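Local coordinates for D-glycerate 2-kinase (Thermotoga maritima, PDB 2B8N), which phosphorylates D-glycerate with ATP, in a magnesium-dependent reaction, to give 2-phosphoglycerate in the degradation of serine, at residues 282-287 and 317-322; 295-300 and 342-347. All coordinates share one frame; numbering follows the deposited sequence.

Interaction 1: 282-287 and 317-322; sequences EIITTS and AALIFG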
ATOM      1  N   GLU A 282      21.381   6.922   6.884  1.00 26.29           N
ATOM      2  CA  GLU A 282      20.243   7.495   7.629  1.00 25.77           C
ATOM      3  C   GLU A 282      18.972   7.601   6.774  1.00 26.36           C
ATOM      4  O   GLU A 282      19.032   7.703   5.532  1.00 29.01           O
ATOM      5  CB  GLU A 282      20.599   8.859   8.276  1.00 24.18           C
ATOM      6  CG  GLU A 282      19.575   9.389   9.265  1.00 24.51           C
ATOM      7  CD  GLU A 282      19.285   8.456  10.460  1.00 34.51           C
ATOM      8  OE1 GLU A 282      18.685   7.363  10.294  1.00 30.38           O
ATOM      9  OE2 GLU A 282      19.641   8.839  11.597  1.00 36.92           O
ATOM     10  N   ILE A 283      17.838   7.559   7.468  1.00 25.63           N
ATOM     11  CA  ILE A 283      16.532   7.791   6.908  1.00 26.41           C
ATOM     12  C   ILE A 283      16.195   9.254   7.032  1.00 27.07           C
ATOM     13  O   ILE A 283      16.064   9.772   8.151  1.00 30.13           O
ATOM     14  CB  ILE A 283      15.466   6.993   7.685  1.00 25.71           C
ATOM     15  CG1 ILE A 283      15.697   5.490   7.501  1.00 27.36           C
ATOM     16  CG2 ILE A 283      14.062   7.378   7.207  1.00 24.62           C
ATOM     17  CD1 ILE A 283      14.864   4.604   8.429  1.00 28.96           C
ATOM     18  N   ILE A 284      16.010   9.924   5.902  1.00 29.32           N
ATOM     19  CA  ILE A 284      15.678  11.362   5.885  1.00 27.81           C
ATOM     20  C   ILE A 284      14.189  11.619   6.096  1.00 28.62           C
ATOM     21  O   ILE A 284      13.792  12.556   6.793  1.00 28.77           O
ATOM     22  CB  ILE A 284      16.100  12.001   4.588  1.00 26.32           C
ATOM     23  CG1 ILE A 284      17.606  11.808   4.367  1.00 29.44           C
ATOM     24  CG2 ILE A 284      15.759  13.475   4.595  1.00 31.21           C
ATOM     25  CD1 ILE A 284      18.464  12.310   5.518  1.00 29.34           C
ATOM     26  N   THR A 285      13.353  10.797   5.479  1.00 29.66           N
ATOM     27  CA  THR A 285      11.930  10.830   5.788  1.00 29.34           C
ATOM     28  C   THR A 285      11.247   9.595   5.281  1.00 29.73           C
ATOM     29  O   THR A 285      11.708   9.002   4.301  1.00 29.52           O
ATOM     30  CB  THR A 285      11.236  12.065   5.162  1.00 30.07           C
ATOM     31  OG1 THR A 285       9.863  12.108   5.588  1.00 25.95           O
ATOM     32  CG2 THR A 285      11.338  12.013   3.623  1.00 24.06           C
ATOM     33  N   THR A 286      10.154   9.221   5.962  1.00 29.17           N
ATOM     34  CA  THR A 286       9.278   8.125   5.540  1.00 28.91           C
ATOM     35  C   THR A 286       7.859   8.646   5.207  1.00 29.50           C
ATOM     36  O   THR A 286       6.942   7.843   4.969  1.00 30.09           O
ATOM     37  CB  THR A 286       9.171   7.015   6.620  1.00 28.30           C
ATOM     38  OG1 THR A 286       8.515   7.524   7.781  1.00 28.60           O
ATOM     39  CG2 THR A 286      10.531   6.490   7.022  1.00 28.90           C
ATOM     40  N   SER A 287       7.686   9.971   5.177  1.00 27.78           N
ATOM     41  CA  SER A 287       6.399  10.590   4.841  1.00 27.16           C
ATOM     42  C   SER A 287       6.440  11.446   3.557  1.00 26.46           C
ATOM     43  O   SER A 287       5.717  12.437   3.429  1.00 26.60           O
ATOM     44  CB  SER A 287       5.892  11.412   6.018  1.00 24.85           C
ATOM     45  OG  SER A 287       6.897  12.292   6.481  1.00 32.75           O
ATOM     46  N   ALA A 317      28.149   7.248   1.911  1.00 26.40           N
ATOM     47  CA  ALA A 317      26.844   7.563   2.530  1.00 26.29           C
ATOM     48  C   ALA A 317      25.712   6.880   1.803  1.00 25.20           C
ATOM     49  O   ALA A 317      25.811   6.635   0.603  1.00 24.54           O
ATOM     50  CB  ALA A 317      26.599   9.093   2.592  1.00 24.36           C
ATOM     51  N   ALA A 318      24.659   6.576   2.560  1.00 24.19           N
ATOM     52  CA  ALA A 318      23.421   6.043   2.037  1.00 25.01           C
ATOM     53  C   ALA A 318      22.251   6.823   2.640  1.00 25.98           C
ATOM     54  O   ALA A 318      21.981   6.713   3.835  1.00 24.92           O
ATOM     55  CB  ALA A 318      23.290   4.568   2.345  1.00 24.59           C
ATOM     56  N   LEU A 319      21.581   7.619   1.797  1.00 26.17           N
ATOM     57  CA  LEU A 319      20.415   8.396   2.189  1.00 26.76           C
ATOM     58  C   LEU A 319      19.178   7.595   1.838  1.00 28.36           C
ATOM     59  O   LEU A 319      19.038   7.179   0.693  1.00 29.25           O
ATOM     60  CB  LEU A 319      20.393   9.711   1.412  1.00 27.47           C
ATOM     61  CG  LEU A 319      21.578  10.662   1.569  1.00 23.85           C
ATOM     62  CD1 LEU A 319      21.468  11.707   0.529  1.00 20.61           C
ATOM     63  CD2 LEU A 319      21.602  11.308   2.942  1.00 25.34           C
ATOM     64  N   ILE A 320      18.264   7.411   2.797  1.00 29.33           N
ATOM     65  CA  ILE A 320      17.039   6.602   2.555  1.00 29.42           C
ATOM     66  C   ILE A 320      15.744   7.434   2.624  1.00 29.73           C
ATOM     67  O   ILE A 320      15.510   8.188   3.584  1.00 29.80           O
ATOM     68  CB  ILE A 320      16.935   5.381   3.543  1.00 31.70           C
ATOM     69  CG1 ILE A 320      18.082   4.380   3.314  1.00 28.00           C
ATOM     70  CG2 ILE A 320      15.558   4.647   3.405  1.00 30.90           C
ATOM     71  CD1 ILE A 320      19.100   4.384   4.384  1.00 31.81           C
ATOM     72  N   PHE A 321      14.900   7.268   1.601  1.00 29.01           N
ATOM     73  CA  PHE A 321      13.592   7.947   1.519  1.00 28.04           C
ATOM     74  C   PHE A 321      12.443   6.971   1.222  1.00 26.83           C
ATOM     75  O   PHE A 321      12.572   6.021   0.441  1.00 25.33           O
ATOM     76  CB  PHE A 321      13.619   9.034   0.445  1.00 28.27           C
ATOM     77  CG  PHE A 321      14.820   9.955   0.527  1.00 27.07           C
ATOM     78  CD1 PHE A 321      16.020   9.591  -0.026  1.00 24.18           C
ATOM     79  CD2 PHE A 321      14.725  11.204   1.133  1.00 27.44           C
ATOM     80  CE1 PHE A 321      17.121  10.450   0.022  1.00 30.12           C
ATOM     81  CE2 PHE A 321      15.834  12.057   1.200  1.00 23.45           C
ATOM     82  CZ  PHE A 321      17.023  11.681   0.649  1.00 23.58           C
ATOM     83  N   GLY A 322      11.315   7.217   1.879  1.00 27.80           N
ATOM     84  CA  GLY A 322      10.103   6.441   1.666  1.00 26.90           C
ATOM     85  C   GLY A 322       8.905   7.362   1.616  1.00 25.75           C
ATOM     86  O   GLY A 322       8.912   8.420   2.232  1.00 24.58           O
TER

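Interaction 2: 295-300 and 342-347; sequences AGRFIA and ALSAAI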
ATOM      1  N   ALA A 295      10.643  16.055  -6.109  1.00 28.06           N
ATOM      2  CA  ALA A 295      11.324  15.198  -5.139  1.00 27.61           C
ATOM      3  C   ALA A 295      12.680  14.643  -5.657  1.00 27.15           C
ATOM      4  O   ALA A 295      13.610  14.425  -4.871  1.00 27.43           O
ATOM      5  CB  ALA A 295      10.406  14.047  -4.742  1.00 26.92           C
ATOM      6  N   GLY A 296      12.786  14.380  -6.961  1.00 25.54           N
ATOM      7  CA  GLY A 296      14.035  13.860  -7.534  1.00 24.56           C
ATOM      8  C   GLY A 296      15.135  14.906  -7.436  1.00 25.80           C
ATOM      9  O   GLY A 296      16.274  14.588  -7.134  1.00 25.62           O
ATOM     10  N   ARG A 297      14.777  16.166  -7.682  1.00 26.00           N
ATOM     11  CA  ARG A 297      15.707  17.290  -7.575  1.00 27.50           C
ATOM     12  C   ARG A 297      16.128  17.595  -6.142  1.00 27.59           C
ATOM     13  O   ARG A 297      17.281  17.939  -5.897  1.00 27.31           O
ATOM     14  CB  ARG A 297      15.101  18.548  -8.193  1.00 27.95           C
ATOM     15  CG  ARG A 297      14.965  18.473  -9.691  1.00 31.14           C
ATOM     16  CD  ARG A 297      14.903  19.848 -10.347  1.00 29.74           C
ATOM     17  NE  ARG A 297      16.242  20.411 -10.564  1.00 35.88           N
ATOM     18  CZ  ARG A 297      17.113  20.007 -11.501  1.00 36.67           C
ATOM     19  NH1 ARG A 297      16.833  18.997 -12.329  1.00 42.08           N
ATOM     20  NH2 ARG A 297      18.297  20.597 -11.591  1.00 31.19           N
ATOM     21  N   PHE A 298      15.191  17.485  -5.207  1.00 28.40           N
ATOM     22  CA  PHE A 298      15.484  17.736  -3.794  1.00 28.68           C
ATOM     23  C   PHE A 298      16.498  16.705  -3.312  1.00 27.96           C
ATOM     24  O   PHE A 298      17.528  17.040  -2.719  1.00 29.14           O
ATOM     25  CB  PHE A 298      14.206  17.672  -2.937  1.00 28.16           C
ATOM     26  CG  PHE A 298      14.296  18.448  -1.637  1.00 29.86           C
ATOM     27  CD1 PHE A 298      15.249  18.142  -0.683  1.00 28.73           C
ATOM     28  CD2 PHE A 298      13.402  19.470  -1.360  1.00 28.39           C
ATOM     29  CE1 PHE A 298      15.320  18.863   0.509  1.00 30.68           C
ATOM     30  CE2 PHE A 298      13.464  20.177  -0.141  1.00 25.78           C
ATOM     31  CZ  PHE A 298      14.420  19.875   0.778  1.00 23.67           C
ATOM     32  N   ILE A 299      16.215  15.441  -3.605  1.00 29.06           N
ATOM     33  CA  ILE A 299      17.091  14.344  -3.218  1.00 27.74           C
ATOM     34  C   ILE A 299      18.463  14.503  -3.893  1.00 27.34           C
ATOM     35  O   ILE A 299      19.499  14.387  -3.249  1.00 28.36           O
ATOM     36  CB  ILE A 299      16.433  13.033  -3.575  1.00 28.60           C
ATOM     37  CG1 ILE A 299      15.179  12.827  -2.701  1.00 22.85           C
ATOM     38  CG2 ILE A 299      17.441  11.870  -3.463  1.00 29.39           C
ATOM     39  CD1 ILE A 299      14.253  11.765  -3.246  1.00 24.55           C
ATOM     40  N   ALA A 300      18.466  14.793  -5.187  1.00 27.52           N
ATOM     41  CA  ALA A 300      19.701  15.156  -5.884  1.00 27.26           C
ATOM     42  C   ALA A 300      20.482  16.258  -5.139  1.00 27.47           C
ATOM     43  O   ALA A 300      21.685  16.146  -4.982  1.00 27.78           O
ATOM     44  CB  ALA A 300      19.393  15.575  -7.292  1.00 26.92           C
ATOM     45  N   ALA A 342      13.370   9.262 -10.603  1.00 27.81           N
ATOM     46  CA  ALA A 342      14.710   8.849 -11.058  1.00 26.91           C
ATOM     47  C   ALA A 342      15.200   9.651 -12.267  1.00 27.62           C
ATOM     48  O   ALA A 342      16.314  10.137 -12.265  1.00 27.02           O
ATOM     49  CB  ALA A 342      14.710   7.376 -11.394  1.00 27.75           C
ATOM     50  N   LEU A 343      14.354   9.798 -13.295  1.00 27.70           N
ATOM     51  CA  LEU A 343      14.700  10.627 -14.474  1.00 27.25           C
ATOM     52  C   LEU A 343      15.023  12.106 -14.175  1.00 26.07           C
ATOM     53  O   LEU A 343      15.884  12.706 -14.813  1.00 27.43           O
ATOM     54  CB  LEU A 343      13.572  10.602 -15.509  1.00 26.43           C
ATOM     55  CG  LEU A 343      13.864  11.435 -16.770  1.00 26.66           C
ATOM     56  CD1 LEU A 343      15.162  11.014 -17.434  1.00 32.90           C
ATOM     57  CD2 LEU A 343      12.754  11.296 -17.759  1.00 29.54           C
ATOM     58  N   SER A 344      14.272  12.704 -13.269  1.00 25.02           N
ATOM     59  CA  SER A 344      14.515  14.082 -12.861  1.00 25.72           C
ATOM     60  C   SER A 344      15.858  14.192 -12.134  1.00 27.17           C
ATOM     61  O   SER A 344      16.644  15.110 -12.402  1.00 25.15           O
ATOM     62  CB  SER A 344      13.389  14.580 -11.958  1.00 23.79           C
ATOM     63  OG  SER A 344      13.631  15.878 -11.470  1.00 28.77           O
ATOM     64  N   ALA A 345      16.121  13.224 -11.246  1.00 29.10           N
ATOM     65  CA  ALA A 345      17.369  13.164 -10.499  1.00 28.99           C
ATOM     66  C   ALA A 345      18.572  13.002 -11.430  1.00 30.09           C
ATOM     67  O   ALA A 345      19.582  13.673 -11.256  1.00 30.92           O
ATOM     68  CB  ALA A 345      17.326  12.048  -9.493  1.00 26.92           C
ATOM     69  N   ALA A 346      18.468  12.123 -12.422  1.00 30.51           N
ATOM     70  CA  ALA A 346      19.597  11.916 -13.338  1.00 30.82           C
ATOM     71  C   ALA A 346      20.003  13.211 -14.053  1.00 31.20           C
ATOM     72  O   ALA A 346      21.189  13.447 -14.304  1.00 32.93           O
ATOM     73  CB  ALA A 346      19.275  10.870 -14.334  1.00 31.49           C
ATOM     74  N   ILE A 347      19.004  14.029 -14.382  1.00 30.36           N
ATOM     75  CA  ILE A 347      19.219  15.358 -14.940  1.00 28.62           C
ATOM     76  C   ILE A 347      19.998  16.234 -13.952  1.00 28.43           C
ATOM     77  O   ILE A 347      21.019  16.801 -14.292  1.00 31.32           O
ATOM     78  CB  ILE A 347      17.860  16.003 -15.300  1.00 29.03           C
ATOM     79  CG1 ILE A 347      17.266  15.285 -16.525  1.00 28.11           C
ATOM     80  CG2 ILE A 347      18.013  17.508 -15.560  1.00 20.32           C
ATOM     81  CD1 ILE A 347      15.769  15.494 -16.723  1.00 29.91           C
TER

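Interaction 1: 282-287 and 317-322
Strand 282-285 runs parallel to strand 317-322 at an axis distance of 4.7 Å and an angle of 38°, with four backbone hydrogen bonds. Ile320 is gripped at both ends: its N donates to Glu282 O (2.9 Å), and its O accepts from Ile284 N (2.9 Å). Regular pairing would next send Gly322 N to Ile284 O, but it bonds Thr285 O instead (3.0 Å), a one-residue slip where Ile284 adopts helix-like backbone angles (phi -83°, psi -41°). That twist turns the Ile284 side chain toward the neighbouring strand, where its CB lies 3.4 Å from Phe321 CE2, the two side chains side by side and pointing the same way. Thr285 CG2 meets the same ring at its edge, 4.3 Å from CD2. An alanine in place of Phe321 would probably deprive Ile284 of its main side-chain partner and loosen the packing on Ile299 and Ile302 of helix 292-309. On the opposite face, covered by helix 263-276, Ile283 and Ile320 cross obliquely. Glu282 OE1 accepts from Ile283 N and also forms a salt bridge with Lys271. With helix 292-309 linking the parallel strands, this is a beta-alpha-beta crossover at a mixed sheet's edge.

Interaction 2: 295-300 and 342-347
Packing of small residues brings helix 295-300 and helix 342-347 to an axis distance of 7.5 Å, with their N-to-C directions 44° apart. The backbones come nearest at Gly296 and Ala345, whose CA atoms are 4.5 Å apart. A side chain at Gly296 would point toward the other helix, at Ser344 CB and Ala345 N, so a glycine suits this close approach. Beside this point the Ala345 methyl packs on the glycine carbonyl, CB 3.6 Å from Gly296 O. One turn on, Ala300 CB faces Ala345 O at 4.4 Å.

The polar part is carried by Ser344. Its OG, anti to the backbone N (chi1 176°), extends toward helix 292-309 and hydrogen-bonds Arg293 O, which satisfies this buried hydroxyl. The aliphatic stem of Arg297 runs past the same oxygen, CG to Ser344 OG 3.4 Å.

Arg297 supplies the remaining contact, at the exposed border. Its chain bends at chi3 (83°) and brings the guanidinium across to the second helix, where Ile347 CG2 lies in the plane at the group's edge, 3.7 Å from NH1. Ile347 and Ser344 also pack on Leu395 of helix 391-396.

No hydrogen bond or salt bridge joins the two segments, so their close fit rests on shape and van der Waals contact, with the link from Ser344 to Arg293 as a directional addition.

How the interactions relate
With centres about 14 Å apart, the two contacts interleave along the chain: 282-287, 295-300, 317-322, then 342-347. Helix 292-309 follows the edge strand of interaction 1 and leads into its partner, strand 317-323, which in turn precedes helix 337-348. The contacts meet directly where Phe321 CE1 packs 3.8 Å from Ile299 CG2. Both helices of interaction 2 rest on the mixed sheet to which the strands of interaction 1 belong, since Ile299 and Ala345 both touch Leu357 of strand 355-361. Interaction 1 therefore builds the sheet's edge, while interaction 2 joins helices of the layer packed on it; 317-322 and 342-347 bring the MOFRL part of the chain into both.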